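Local coordinates for nucleoporin NUP116 (Candida glabrata, PDB 3NF5), which probably serves as a structural constituent of the nuclear pore complex, to which the C-terminal domain crystallised here targets it, at residues A[62-66]-A[67-71]; A[70-74]-A[75-79]. All coordinates share one frame; numbering follows the deposited sequence.

How the interactions relate
Interaction 1 and interaction 2 follow one another along a single run of chain, their centres about 11 Å apart. Residues 62-71 form the short helix 65-69 and its exit into strand 70-73. Residues 70-79 are the hairpin in which that strand turns back as strand 76-79. V70 and V71 belong to both, so the helix exit in interaction 1 runs straight into the first strand of interaction 2. The two also touch, L69 O lying 4.2 Å from L79 CB. Together they form a helix-hairpin unit laid on the large antiparallel sheet of the pore-targeting domain, with V70 reaching V41 of strand 40-43 and I49 of strand 47-51.

Interaction 1 of 2, residues A[62-66]-A[67-71]; sequences LGSIC and DDLVV
The carboxylate of D68 lays one face over the backbone carbonyl of S64: S64 O is 3.7 Å from D68 CG, and S64 CB lies on the same side, 3.7 Å from D68 OD2. OD1 accepts a hydrogen bond from N82 ND2, which probably helps fix the rotation of the group. The backbone places D68 CB 3.1 Å from S64 O, a close approach on a carbonyl that is already bonded, and the first torsion, with CG anti to the backbone N (chi1 175°), carries the carboxylate on over S64. That carbonyl oxygen accepts the backbone N-H of L69 at 3.0 Å (S64 O to L69 N), in an almost straight bond with an N-H...O angle of 171°. The next carbonyl repeats the spacing, I65 O accepting V70 N at 3.0 Å, but this bond is more bent, 143°. Both span five residues, one more than an alpha-helical bond, which is the evidence for a widened, pi-type turn.

The hydroxyl of S64 sits between its own N and carbonyl carbon and bonds back to P61 O, while OG also lies against L69, 4.0 Å from CD1. Beyond it the apolar branches of I65 run beside the exit of the helix: I65 CG2 meets V70 CG2 at 4.2 Å, and CG1 reaches L69 CD1 more loosely. I65 and V70 also both rest on V41 of the large sheet. D67 has a left-handed backbone conformation, and its N-H bonds forward to V70 O at 2.8 Å, folding the chain back on itself where helix gives way to strand. The arrangement is that of a short helix closed by a wide turn with bonds from residue i+5 to residue i, here delivering the chain into the hairpin of the nucleoporin C-terminal domain.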
loop_
_atom_site.group_PDB
_atom_site.type_symbol
_atom_site.label_atom_id
_atom_site.label_comp_id
_atom_site.label_asym_id
_atom_site.label_seq_id
_atom_site.Cartn_x
_atom_site.Cartn_y
_atom_site.Cartn_z
ATOM N N LEU A 62 15.207 -8.058 -0.119
ATOM C CA LEU A 62 13.899 -8.272 -0.693
ATOM C C LEU A 62 12.809 -8.619 0.372
ATOM O O LEU A 62 11.686 -8.149 0.287
ATOM C CB LEU A 62 13.999 -9.329 -1.755
ATOM C CG LEU A 62 14.853 -8.935 -2.943
ATOM C CD1 LEU A 62 15.087 -10.132 -3.806
ATOM C CD2 LEU A 62 14.240 -7.785 -3.735
ATOM N N GLY A 63 13.163 -9.414 1.378
ATOM C CA GLY A 63 12.216 -9.790 2.415
ATOM C C GLY A 63 11.758 -8.641 3.317
ATOM O O GLY A 63 10.818 -8.810 4.113
ATOM N N SER A 64 12.414 -7.486 3.232
ATOM C CA SER A 64 11.957 -6.312 3.969
ATOM C C SER A 64 10.902 -5.485 3.274
ATOM O O SER A 64 10.377 -4.580 3.897
ATOM C CB SER A 64 13.103 -5.403 4.360
ATOM O OG SER A 64 13.585 -4.663 3.250
ATOM N N ILE A 65 10.579 -5.766 1.997
ATOM C CA ILE A 65 9.665 -4.913 1.298
ATOM C C ILE A 65 8.232 -5.064 1.841
ATOM O O ILE A 65 7.639 -4.079 2.334
ATOM C CB ILE A 65 9.680 -5.143 -0.238
ATOM C CG1 ILE A 65 11.067 -4.893 -0.823
ATOM C CG2 ILE A 65 8.619 -4.231 -0.898
ATOM C CD1 ILE A 65 11.169 -5.259 -2.286
ATOM N N CYS A 66 7.681 -6.272 1.776
ATOM C CA CYS A 66 6.351 -6.515 2.379
ATOM C C CYS A 66 6.385 -6.486 3.905
ATOM O O CYS A 66 7.171 -7.220 4.535
ATOM C CB CYS A 66 5.827 -7.889 1.987
ATOM S SG CYS A 66 5.573 -8.146 0.246
ATOM N N ASP A 67 5.507 -5.675 4.482
ATOM C CA ASP A 67 5.267 -5.570 5.948
ATOM C C ASP A 67 6.440 -5.021 6.799
ATOM O O ASP A 67 6.542 -5.277 8.005
ATOM C CB ASP A 67 4.744 -6.892 6.493
ATOM C CG ASP A 67 3.801 -6.737 7.689
ATOM O OD1 ASP A 67 3.085 -5.724 7.878
ATOM O OD2 ASP A 67 3.759 -7.716 8.427
ATOM N N ASP A 68 7.284 -4.214 6.178
ATOM C CA ASP A 68 8.333 -3.438 6.843
ATOM C C ASP A 68 8.477 -2.108 6.068
ATOM O O ASP A 68 8.059 -1.104 6.532
ATOM C CB ASP A 68 9.637 -4.249 6.895
ATOM C CG ASP A 68 10.818 -3.483 7.452
ATOM O OD1 ASP A 68 10.703 -2.242 7.630
ATOM O OD2 ASP A 68 11.908 -4.115 7.637
ATOM N N LEU A 69 9.003 -2.129 4.852
ATOM C CA LEU A 69 9.036 -0.906 4.052
ATOM C C LEU A 69 7.620 -0.463 3.607
ATOM O O LEU A 69 7.353 0.697 3.489
ATOM C CB LEU A 69 9.858 -1.126 2.792
ATOM C CG LEU A 69 11.376 -1.267 3.039
ATOM C CD1 LEU A 69 12.045 -1.385 1.649
ATOM C CD2 LEU A 69 11.879 -0.046 3.812
ATOM N N VAL A 70 6.765 -1.419 3.307
ATOM C CA VAL A 70 5.414 -1.169 2.825
ATOM C C VAL A 70 4.482 -1.921 3.758
ATOM O O VAL A 70 4.563 -3.162 3.849
ATOM C CB VAL A 70 5.173 -1.654 1.374
ATOM C CG1 VAL A 70 3.726 -1.316 0.965
ATOM C CG2 VAL A 70 6.177 -1.019 0.382
ATOM N N VAL A 71 3.625 -1.166 4.426
ATOM C CA VAL A 71 2.666 -1.675 5.453
ATOM C C VAL A 71 1.268 -1.101 5.160
ATOM O O VAL A 71 1.104 0.078 4.918
ATOM C CB VAL A 71 3.144 -1.311 6.910
ATOM C CG1 VAL A 71 2.056 -1.626 7.989
ATOM C CG2 VAL A 71 4.458 -2.025 7.284
#

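Interaction 2 of 2, residues A[70-74]-A[75-79]; sequences VVFQP and MSVLL
F72 and V77 stand side by side and point the same way; the valine meets the ring obliquely, F72 CE1 lying 3.7 Å from V77 CG1. With CG of F72 anti to the carbonyl carbon, chi1 -68° sets the ring alongside V77. V70 and L79 repeat this parallel stance two pairs along, at the next non-hydrogen-bonded pair, V70 CG1 to L79 CD2 being 4.0 Å. These four residues share a face, and it is turned to the large sheet: F72 also packs on I49, V77 on I99 and C101.

On the reverse face the pairing is angled. V71 and L78 slant across one another, their CB atoms 4.0 Å apart. Q73 reaches diagonally along this face, its chain extended beyond CG, so that the amide oxygen OE1 comes 3.3 Å from CD1 of L78. S76 fills the near end, its CB lying beside that of Q73.

The backbone evidence matches this division. V71 and L78 exchange two bonds, of which L78 N to V71 O (3.0 Å) is nearly straight at 176°. The Q73-S76 pair is less even: Q73 N to S76 O measures 2.9 Å at 170°, whereas the return bond from S76 N to Q73 O is longer, 3.2 Å, and its donor stands above the carbonyl plane. S76 O is further approached by a CA-H...O contact from F72. The F72 N-H, on the outer side of its strand, bonds to the hydroxyl of Y16.

P74 and the selenomethionine M75 form a two-residue turn, type II-like at most, with M75 in a left-handed conformation. Tightly connected antiparallel strands of this kind make a two-residue beta hairpin, here clamped by one face onto the central sheet of the domain.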
loop_
_atom_site.group_PDB
_atom_site.type_symbol
_atom_site.label_atom_id
_atom_site.label_comp_id
_atom_site.label_asym_id
_atom_site.label_seq_id
_atom_site.Cartn_x
_atom_site.Cartn_y
_atom_site.Cartn_z
ATOM N N VAL A 70 6.765 -1.419 3.307
ATOM C CA VAL A 70 5.414 -1.169 2.825
ATOM C C VAL A 70 4.482 -1.921 3.758
ATOM O O VAL A 70 4.563 -3.162 3.849
ATOM C CB VAL A 70 5.173 -1.654 1.374
ATOM C CG1 VAL A 70 3.726 -1.316 0.965
ATOM C CG2 VAL A 70 6.177 -1.019 0.382
ATOM N N VAL A 71 3.625 -1.166 4.426
ATOM C CA VAL A 71 2.666 -1.675 5.453
ATOM C C VAL A 71 1.268 -1.101 5.160
ATOM O O VAL A 71 1.104 0.078 4.918
ATOM C CB VAL A 71 3.144 -1.311 6.910
ATOM C CG1 VAL A 71 2.056 -1.626 7.989
ATOM C CG2 VAL A 71 4.458 -2.025 7.284
ATOM N N PHE A 72 0.280 -1.963 5.091
ATOM C CA PHE A 72 -1.142 -1.574 4.983
ATOM C C PHE A 72 -1.834 -2.116 6.227
ATOM O O PHE A 72 -1.654 -3.268 6.565
ATOM C CB PHE A 72 -1.745 -2.214 3.749
ATOM C CG PHE A 72 -1.211 -1.664 2.482
ATOM C CD1 PHE A 72 -1.688 -0.461 1.997
ATOM C CD2 PHE A 72 -0.166 -2.318 1.810
ATOM C CE1 PHE A 72 -1.176 0.050 0.822
ATOM C CE2 PHE A 72 0.331 -1.797 0.635
ATOM C CZ PHE A 72 -0.143 -0.640 0.172
ATOM N N GLN A 73 -2.514 -1.241 6.958
ATOM C CA GLN A 73 -3.315 -1.548 8.143
ATOM C C GLN A 73 -4.724 -1.038 7.872
ATOM O O GLN A 73 -4.947 -0.404 6.847
ATOM C CB GLN A 73 -2.753 -0.736 9.303
ATOM C CG GLN A 73 -1.357 -1.079 9.747
ATOM C CD GLN A 73 -1.057 -0.357 11.050
ATOM O OE1 GLN A 73 -0.923 0.881 11.092
ATOM N NE2 GLN A 73 -1.031 -1.117 12.135
ATOM N N PRO A 74 -5.657 -1.239 8.814
ATOM C CA PRO A 74 -6.969 -0.594 8.657
ATOM C C PRO A 74 -6.918 0.902 8.428
ATOM O O PRO A 74 -6.445 1.653 9.301
ATOM C CB PRO A 74 -7.684 -0.918 10.013
ATOM C CG PRO A 74 -7.005 -2.189 10.512
ATOM C CD PRO A 74 -5.565 -2.053 10.070
HETATM N N MSE A 75 -7.407 1.354 7.246
HETATM C CA MSE A 75 -7.429 2.782 6.863
HETATM C C MSE A 75 -6.090 3.493 7.062
HETATM O O MSE A 75 -6.022 4.649 7.513
HETATM C CB MSE A 75 -8.550 3.514 7.579
HETATM C CG MSE A 75 -9.807 2.803 7.442
HETATM SE SE MSE A 75 -11.357 3.913 7.971
HETATM C CE MSE A 75 -12.421 2.444 8.314
ATOM N N SER A 76 -5.012 2.781 6.716
ATOM C CA SER A 76 -3.680 3.263 7.009
ATOM C C SER A 76 -2.647 2.677 6.008
ATOM O O SER A 76 -2.570 1.440 5.864
ATOM C CB SER A 76 -3.328 2.941 8.480
ATOM O OG SER A 76 -2.038 3.476 8.821
ATOM N N VAL A 77 -1.909 3.585 5.333
ATOM C CA VAL A 77 -0.695 3.260 4.551
ATOM C C VAL A 77 0.562 3.861 5.178
ATOM O O VAL A 77 0.660 5.085 5.326
ATOM C CB VAL A 77 -0.815 3.822 3.121
ATOM C CG1 VAL A 77 0.245 3.139 2.168
ATOM C CG2 VAL A 77 -2.168 3.663 2.640
ATOM N N LEU A 78 1.511 2.999 5.555
ATOM C CA LEU A 78 2.758 3.380 6.204
ATOM C C LEU A 78 3.913 2.943 5.308
ATOM O O LEU A 78 4.140 1.746 5.107
ATOM C CB LEU A 78 2.869 2.652 7.517
ATOM C CG LEU A 78 1.693 2.837 8.524
ATOM C CD1 LEU A 78 1.902 1.972 9.799
ATOM C CD2 LEU A 78 1.345 4.340 8.864
ATOM N N LEU A 79 4.618 3.907 4.747
ATOM C CA LEU A 79 5.738 3.606 3.856
ATOM C C LEU A 79 7.055 4.002 4.560
ATOM O O LEU A 79 7.172 5.124 5.059
ATOM C CB LEU A 79 5.548 4.386 2.576
ATOM C CG LEU A 79 4.237 4.158 1.833
ATOM C CD1 LEU A 79 4.103 5.136 0.636
ATOM C CD2 LEU A 79 4.035 2.643 1.410
#